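Local atomic coordinates of nitrilotriacetate monooxygenase (Burkholderia pseudomallei, PDB entry 3SDO), a protein that probably acts as a flavin-dependent monooxygenase of the NtaA/SnaA/DszA family, using FMN in oxidising its substrate with molecular oxygen. Residues E50-A55 against H411-L416; A152-H157 against I226-R231. All coordinates share one frame; numbering follows the deposited sequence.

Contact 1: E50-A55 against H411-L416; sequences ENAGIA and HVLPVL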
ATOM      1  N   GLU A  50      -3.295 -10.700 -16.978  1.00 16.11           N
ATOM      2  CA  GLU A  50      -4.301  -9.804 -17.526  1.00 16.85           C
ATOM      3  C   GLU A  50      -4.531 -10.090 -19.013  1.00 17.92           C
ATOM      4  O   GLU A  50      -5.667 -10.117 -19.490  1.00 16.39           O
ATOM      5  CB  GLU A  50      -3.882  -8.339 -17.338  1.00 17.29           C
ATOM      6  CG  GLU A  50      -4.859  -7.333 -17.928  1.00 18.71           C
ATOM      7  CD  GLU A  50      -4.465  -5.893 -17.625  1.00 22.35           C
ATOM      8  OE1 GLU A  50      -3.434  -5.426 -18.170  1.00 21.20           O
ATOM      9  OE2 GLU A  50      -5.173  -5.234 -16.826  1.00 19.04           O
ATOM     10  N   ASN A  51      -3.450 -10.285 -19.751  1.00 17.78           N
ATOM     11  CA  ASN A  51      -3.587 -10.512 -21.183  1.00 19.45           C
ATOM     12  C   ASN A  51      -4.299 -11.847 -21.514  1.00 19.56           C
ATOM     13  O   ASN A  51      -4.839 -12.003 -22.606  1.00 20.58           O
ATOM     14  CB  ASN A  51      -2.212 -10.478 -21.839  1.00 20.33           C
ATOM     15  CG  ASN A  51      -1.629  -9.083 -21.907  1.00 23.57           C
ATOM     16  OD1 ASN A  51      -2.328  -8.082 -21.693  1.00 24.86           O
ATOM     17  ND2 ASN A  51      -0.346  -9.007 -22.266  1.00 24.86           N
ATOM     18  N   ALA A  52      -4.298 -12.785 -20.564  1.00 19.29           N
ATOM     19  CA  ALA A  52      -4.948 -14.097 -20.711  1.00 18.96           C
ATOM     20  C   ALA A  52      -6.419 -14.088 -20.260  1.00 18.92           C
ATOM     21  O   ALA A  52      -7.136 -15.092 -20.387  1.00 19.29           O
ATOM     22  CB  ALA A  52      -4.150 -15.137 -19.894  1.00 18.97           C
ATOM     23  N   GLY A  53      -6.866 -12.970 -19.707  1.00 18.67           N
ATOM     24  CA  GLY A  53      -8.229 -12.869 -19.204  1.00 19.00           C
ATOM     25  C   GLY A  53      -8.452 -13.335 -17.773  1.00 18.41           C
ATOM     26  O   GLY A  53      -9.593 -13.533 -17.353  1.00 18.70           O
ATOM     27  N   ILE A  54      -7.379 -13.479 -17.008  1.00 17.68           N
ATOM     28  CA  ILE A  54      -7.499 -13.759 -15.584  1.00 17.31           C
ATOM     29  C   ILE A  54      -8.114 -12.529 -14.893  1.00 16.71           C
ATOM     30  O   ILE A  54      -7.745 -11.398 -15.153  1.00 15.67           O
ATOM     31  CB  ILE A  54      -6.133 -14.211 -14.982  1.00 16.64           C
ATOM     32  CG1 ILE A  54      -5.772 -15.578 -15.542  1.00 17.89           C
ATOM     33  CG2 ILE A  54      -6.180 -14.292 -13.459  1.00 16.87           C
ATOM     34  CD1 ILE A  54      -4.397 -16.123 -15.114  1.00 17.04           C
ATOM     35  N   ALA A  55      -9.087 -12.768 -14.034  1.00 17.25           N
ATOM     36  CA  ALA A  55      -9.944 -11.675 -13.502  1.00 16.81           C
ATOM     37  C   ALA A  55      -9.251 -10.779 -12.471  1.00 16.61           C
ATOM     38  O   ALA A  55      -9.548  -9.586 -12.382  1.00 16.46           O
ATOM     39  CB  ALA A  55     -11.184 -12.267 -12.865  1.00 17.34           C
ATOM     40  N   HIS A 411      -1.353 -22.988 -22.216  1.00 24.31           N
ATOM     41  CA  HIS A 411      -1.786 -24.349 -22.507  1.00 24.76           C
ATOM     42  C   HIS A 411      -3.104 -24.770 -21.885  1.00 23.19           C
ATOM     43  O   HIS A 411      -3.845 -25.491 -22.508  1.00 24.14           O
ATOM     44  CB  HIS A 411      -0.673 -25.327 -22.173  1.00 25.85           C
ATOM     45  CG  HIS A 411       0.575 -25.046 -22.938  1.00 31.65           C
ATOM     46  ND1 HIS A 411       1.709 -24.535 -22.346  1.00 38.93           N
ATOM     47  CD2 HIS A 411       0.825 -25.084 -24.267  1.00 36.34           C
ATOM     48  CE1 HIS A 411       2.630 -24.328 -23.273  1.00 41.03           C
ATOM     49  NE2 HIS A 411       2.116 -24.651 -24.449  1.00 41.96           N
ATOM     50  N   VAL A 412      -3.421 -24.319 -20.680  1.00 21.56           N
ATOM     51  CA  VAL A 412      -4.673 -24.718 -20.063  1.00 19.87           C
ATOM     52  C   VAL A 412      -5.861 -23.846 -20.479  1.00 19.56           C
ATOM     53  O   VAL A 412      -6.915 -24.378 -20.884  1.00 17.95           O
ATOM     54  CB  VAL A 412      -4.566 -24.804 -18.535  1.00 19.99           C
ATOM     55  CG1 VAL A 412      -5.877 -25.259 -17.975  1.00 18.82           C
ATOM     56  CG2 VAL A 412      -3.442 -25.782 -18.141  1.00 19.54           C
ATOM     57  N   LEU A 413      -5.705 -22.521 -20.416  1.00 18.89           N
ATOM     58  CA  LEU A 413      -6.838 -21.648 -20.712  1.00 18.55           C
ATOM     59  C   LEU A 413      -7.434 -21.864 -22.108  1.00 18.99           C
ATOM     60  O   LEU A 413      -8.643 -21.864 -22.246  1.00 19.30           O
ATOM     61  CB  LEU A 413      -6.496 -20.167 -20.453  1.00 18.49           C
ATOM     62  CG  LEU A 413      -6.288 -19.780 -18.972  1.00 19.37           C
ATOM     63  CD1 LEU A 413      -5.960 -18.265 -18.791  1.00 19.35           C
ATOM     64  CD2 LEU A 413      -7.511 -20.160 -18.120  1.00 19.51           C
ATOM     65  N   PRO A 414      -6.597 -22.046 -23.156  1.00 19.94           N
ATOM     66  CA  PRO A 414      -7.149 -22.286 -24.493  1.00 20.12           C
ATOM     67  C   PRO A 414      -7.955 -23.582 -24.618  1.00 20.33           C
ATOM     68  O   PRO A 414      -8.907 -23.625 -25.374  1.00 20.87           O
ATOM     69  CB  PRO A 414      -5.895 -22.333 -25.374  1.00 21.11           C
ATOM     70  CG  PRO A 414      -4.932 -21.489 -24.634  1.00 20.49           C
ATOM     71  CD  PRO A 414      -5.141 -21.863 -23.220  1.00 19.54           C
ATOM     72  N   VAL A 415      -7.573 -24.627 -23.891  1.00 20.42           N
ATOM     73  CA  VAL A 415      -8.365 -25.855 -23.809  1.00 19.86           C
ATOM     74  C   VAL A 415      -9.698 -25.588 -23.117  1.00 19.42           C
ATOM     75  O   VAL A 415     -10.748 -25.990 -23.605  1.00 19.42           O
ATOM     76  CB  VAL A 415      -7.610 -26.978 -23.047  1.00 20.13           C
ATOM     77  CG1 VAL A 415      -8.543 -28.191 -22.783  1.00 18.40           C
ATOM     78  CG2 VAL A 415      -6.346 -27.378 -23.814  1.00 21.64           C
ATOM     79  N   LEU A 416      -9.677 -24.870 -22.004  1.00 19.57           N
ATOM     80  CA  LEU A 416     -10.943 -24.520 -21.343  1.00 19.42           C
ATOM     81  C   LEU A 416     -11.857 -23.696 -22.247  1.00 19.32           C
ATOM     82  O   LEU A 416     -13.074 -23.956 -22.312  1.00 19.54           O
ATOM     83  CB  LEU A 416     -10.709 -23.801 -20.021  1.00 19.21           C
ATOM     84  CG  LEU A 416     -10.196 -24.606 -18.837  1.00 20.00           C
ATOM     85  CD1 LEU A 416      -9.862 -23.653 -17.673  1.00 17.12           C
ATOM     86  CD2 LEU A 416     -11.232 -25.650 -18.415  1.00 16.90           C
TER
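Ala52 and Leu413 are where the backbones of 50-55 and 411-416 come nearest, their CA atoms 7.8 Å apart. In the first segment a Schellman motif turns the chain out of its helix: Gly53 takes a positive phi of 87°, a conformation in which glycine, without a side chain, avoids crowding the Ala52 carbonyl oxygen, and its N bonds to Glu50 O at 3.1 Å. The second segment is helical throughout, with a kink at Pro414, whose nitrogen makes no bond to the preceding turn.

One leucine branch carries the contact. Leu413 points toward the turn, and its CG stands opposite the carbonyl carbon while an extended chi2 (-179°) sends CD1 outward from the helix. That methyl lies 3.8 Å from Ala52 CB and 3.7 Å from Ala52 O, so it packs against side chain and carbonyl of the same residue. Ile54 adds a looser touch through CG1, 4.2 Å from Leu413 CD1. The joint is purely van der Waals, and the surroundings extend it: Ile54 also lies on Val14 and Leu413 on Phe12, both of strand 11-15.

Here the turn leading from helix 39-51 into strand 56-59 meets the late helix 401-418 beside strand 11-15, an example of how the first and last helices of a TIM barrel's outer ring pack together where the strands close the circle.

Contact 2: A152-H157 against I226-R231; sequences AIAAEH and IDLAGR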
ATOM      1  N   ALA A 152     -15.407 -11.371  16.113  1.00 29.95           N
ATOM      2  CA  ALA A 152     -16.219 -10.217  16.513  1.00 29.91           C
ATOM      3  C   ALA A 152     -15.511  -8.916  16.089  1.00 28.60           C
ATOM      4  O   ALA A 152     -16.143  -8.014  15.525  1.00 28.36           O
ATOM      5  CB  ALA A 152     -16.489 -10.228  18.026  1.00 30.06           C
ATOM      6  N   ILE A 153     -14.206  -8.840  16.340  1.00 26.99           N
ATOM      7  CA  ILE A 153     -13.396  -7.683  15.943  1.00 26.30           C
ATOM      8  C   ILE A 153     -13.465  -7.462  14.434  1.00 25.25           C
ATOM      9  O   ILE A 153     -13.691  -6.346  13.980  1.00 25.07           O
ATOM     10  CB  ILE A 153     -11.902  -7.852  16.397  1.00 26.48           C
ATOM     11  CG1 ILE A 153     -11.781  -7.700  17.918  1.00 27.35           C
ATOM     12  CG2 ILE A 153     -10.956  -6.857  15.710  1.00 25.24           C
ATOM     13  CD1 ILE A 153     -10.374  -8.063  18.449  1.00 26.66           C
ATOM     14  N   ALA A 154     -13.267  -8.536  13.677  1.00 23.98           N
ATOM     15  CA  ALA A 154     -13.264  -8.491  12.222  1.00 23.27           C
ATOM     16  C   ALA A 154     -14.631  -8.086  11.649  1.00 22.49           C
ATOM     17  O   ALA A 154     -14.715  -7.329  10.685  1.00 21.36           O
ATOM     18  CB  ALA A 154     -12.836  -9.855  11.661  1.00 22.38           C
ATOM     19  N   ALA A 155     -15.701  -8.580  12.248  1.00 23.26           N
ATOM     20  CA  ALA A 155     -17.043  -8.243  11.776  1.00 22.94           C
ATOM     21  C   ALA A 155     -17.326  -6.761  11.977  1.00 22.91           C
ATOM     22  O   ALA A 155     -17.832  -6.108  11.067  1.00 21.78           O
ATOM     23  CB  ALA A 155     -18.121  -9.109  12.479  1.00 23.70           C
ATOM     24  N   GLU A 156     -17.037  -6.239  13.176  1.00 23.36           N
ATOM     25  CA  GLU A 156     -17.270  -4.822  13.463  1.00 24.10           C
ATOM     26  C   GLU A 156     -16.374  -3.912  12.602  1.00 23.50           C
ATOM     27  O   GLU A 156     -16.824  -2.892  12.092  1.00 24.13           O
ATOM     28  CB  GLU A 156     -17.048  -4.499  14.949  1.00 25.15           C
ATOM     29  CG  GLU A 156     -17.538  -3.103  15.315  1.00 26.90           C
ATOM     30  CD  GLU A 156     -17.287  -2.719  16.759  1.00 28.38           C
ATOM     31  OE1 GLU A 156     -17.159  -3.628  17.614  1.00 28.22           O
ATOM     32  OE2 GLU A 156     -17.206  -1.499  17.024  1.00 26.31           O
ATOM     33  N   HIS A 157     -15.115  -4.289  12.476  1.00 22.29           N
ATOM     34  CA  HIS A 157     -14.130  -3.566  11.661  1.00 22.30           C
ATOM     35  C   HIS A 157     -14.624  -3.428  10.210  1.00 21.62           C
ATOM     36  O   HIS A 157     -14.585  -2.340   9.617  1.00 21.14           O
ATOM     37  CB  HIS A 157     -12.800  -4.338  11.731  1.00 21.92           C
ATOM     38  CG  HIS A 157     -11.644  -3.673  11.055  1.00 21.46           C
ATOM     39  ND1 HIS A 157     -11.507  -3.640   9.685  1.00 22.94           N
ATOM     40  CD2 HIS A 157     -10.531  -3.080  11.561  1.00 19.55           C
ATOM     41  CE1 HIS A 157     -10.365  -3.043   9.375  1.00 22.92           C
ATOM     42  NE2 HIS A 157      -9.763  -2.680  10.496  1.00 18.29           N
ATOM     43  N   ILE A 226     -16.506 -19.498   8.381  1.00 23.91           N
ATOM     44  CA  ILE A 226     -17.491 -19.753   7.325  1.00 23.87           C
ATOM     45  C   ILE A 226     -18.712 -18.858   7.501  1.00 24.13           C
ATOM     46  O   ILE A 226     -19.240 -18.297   6.546  1.00 21.88           O
ATOM     47  CB  ILE A 226     -17.880 -21.242   7.286  1.00 24.34           C
ATOM     48  CG1 ILE A 226     -16.706 -22.042   6.737  1.00 25.62           C
ATOM     49  CG2 ILE A 226     -19.121 -21.489   6.406  1.00 24.17           C
ATOM     50  CD1 ILE A 226     -16.841 -23.556   6.894  1.00 25.54           C
ATOM     51  N   ASP A 227     -19.146 -18.706   8.744  1.00 25.51           N
ATOM     52  CA  ASP A 227     -20.278 -17.864   9.031  1.00 26.48           C
ATOM     53  C   ASP A 227     -20.006 -16.384   8.707  1.00 26.08           C
ATOM     54  O   ASP A 227     -20.857 -15.686   8.146  1.00 24.87           O
ATOM     55  CB  ASP A 227     -20.667 -18.004  10.496  1.00 28.08           C
ATOM     56  CG  ASP A 227     -22.067 -17.520  10.756  1.00 31.87           C
ATOM     57  OD1 ASP A 227     -22.999 -18.017  10.074  1.00 35.02           O
ATOM     58  OD2 ASP A 227     -22.224 -16.639  11.622  1.00 37.72           O
ATOM     59  N   LEU A 228     -18.832 -15.894   9.077  1.00 25.34           N
ATOM     60  CA  LEU A 228     -18.478 -14.532   8.708  1.00 25.14           C
ATOM     61  C   LEU A 228     -18.486 -14.400   7.190  1.00 23.89           C
ATOM     62  O   LEU A 228     -18.999 -13.420   6.674  1.00 23.29           O
ATOM     63  CB  LEU A 228     -17.115 -14.129   9.281  1.00 25.22           C
ATOM     64  CG  LEU A 228     -16.663 -12.697   9.007  1.00 26.13           C
ATOM     65  CD1 LEU A 228     -17.657 -11.685   9.490  1.00 24.53           C
ATOM     66  CD2 LEU A 228     -15.271 -12.468   9.633  1.00 28.34           C
ATOM     67  N   ALA A 229     -17.942 -15.386   6.478  1.00 24.02           N
ATOM     68  CA  ALA A 229     -17.898 -15.323   4.999  1.00 23.92           C
ATOM     69  C   ALA A 229     -19.301 -15.233   4.404  1.00 24.42           C
ATOM     70  O   ALA A 229     -19.564 -14.420   3.515  1.00 23.61           O
ATOM     71  CB  ALA A 229     -17.141 -16.527   4.417  1.00 23.99           C
ATOM     72  N   GLY A 230     -20.200 -16.083   4.897  1.00 25.34           N
ATOM     73  CA  GLY A 230     -21.610 -16.079   4.474  1.00 26.18           C
ATOM     74  C   GLY A 230     -22.326 -14.761   4.726  1.00 26.30           C
ATOM     75  O   GLY A 230     -23.128 -14.319   3.892  1.00 26.13           O
ATOM     76  N   ARG A 231     -22.017 -14.115   5.851  1.00 26.50           N
ATOM     77  CA  ARG A 231     -22.639 -12.844   6.205  1.00 27.22           C
ATOM     78  C   ARG A 231     -22.036 -11.642   5.495  1.00 26.11           C
ATOM     79  O   ARG A 231     -22.701 -10.607   5.394  1.00 25.05           O
ATOM     80  CB  ARG A 231     -22.520 -12.589   7.700  1.00 28.66           C
ATOM     81  CG  ARG A 231     -23.457 -13.462   8.532  1.00 33.29           C
ATOM     82  CD  ARG A 231     -22.967 -13.604   9.954  1.00 38.16           C
ATOM     83  NE  ARG A 231     -22.545 -12.324  10.516  1.00 41.04           N
ATOM     84  CZ  ARG A 231     -21.493 -12.154  11.329  1.00 44.52           C
ATOM     85  NH1 ARG A 231     -20.712 -13.176  11.696  1.00 45.41           N
ATOM     86  NH2 ARG A 231     -21.215 -10.939  11.783  1.00 45.96           N
TER
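Leu228 reaches Ala154 and Ala155 because its chi1 of -178° swings CG away from its own backbone nitrogen, while a chi2 of 56° spreads the two methyls over successive residues of the opposite helix. CD2 rests on Ala154 CB at 4.1 Å, and CD1 on Ala155 CB at 4.0 Å. Arg231, one turn further on, folds at chi3 (45°) and brings NH2 to 3.7 Å from Ala155 CB; the methyl approaches the guanidinium obliquely. The other terminal nitrogen of Arg231, NH1, turns back along the helix to Asp227, in a salt bridge that is long at 3.8 Å between NH1 and Asp227 OD2.

The short helical segments run almost parallel, with axes 11.1 Å apart at closest approach. Alanine methyls on one side meet a longer leucine and arginine on the other. Leu228 also lies beside Tyr151 and Thr130, so its packing extends toward Tyr151, predicted to bind FMN.

Chemically, then, the pairing is apolar at its buried part, where Leu228 sits on the alanines, and charged at its exposed border, where NH2 of Arg231 touches a methyl while the guanidinium charge is probably offset in part by Asp227.

Overall arrangement
From the N terminus, the chain lays down strand 11-15 and helix 39-51, whose end runs into the turn of 50-55, which meets 411-416 only after 355 intervening residues, closing the loop of contact 1. Contact 2 is nested wholly within that loop: 152-157 and 226-231 close a shorter one of 68 residues, which contains the small hairpin of 193-194 and 199-200 and strand 215-218. The two lie on opposite sides of the chain's centre, their centres about 33 Å apart, and do not touch. Contact 1 joins the helix that leads into strand 56-59 to the helix after strand 393-396, whereas contact 2 joins helices that follow the neighbouring strands 124-129 and 215-218.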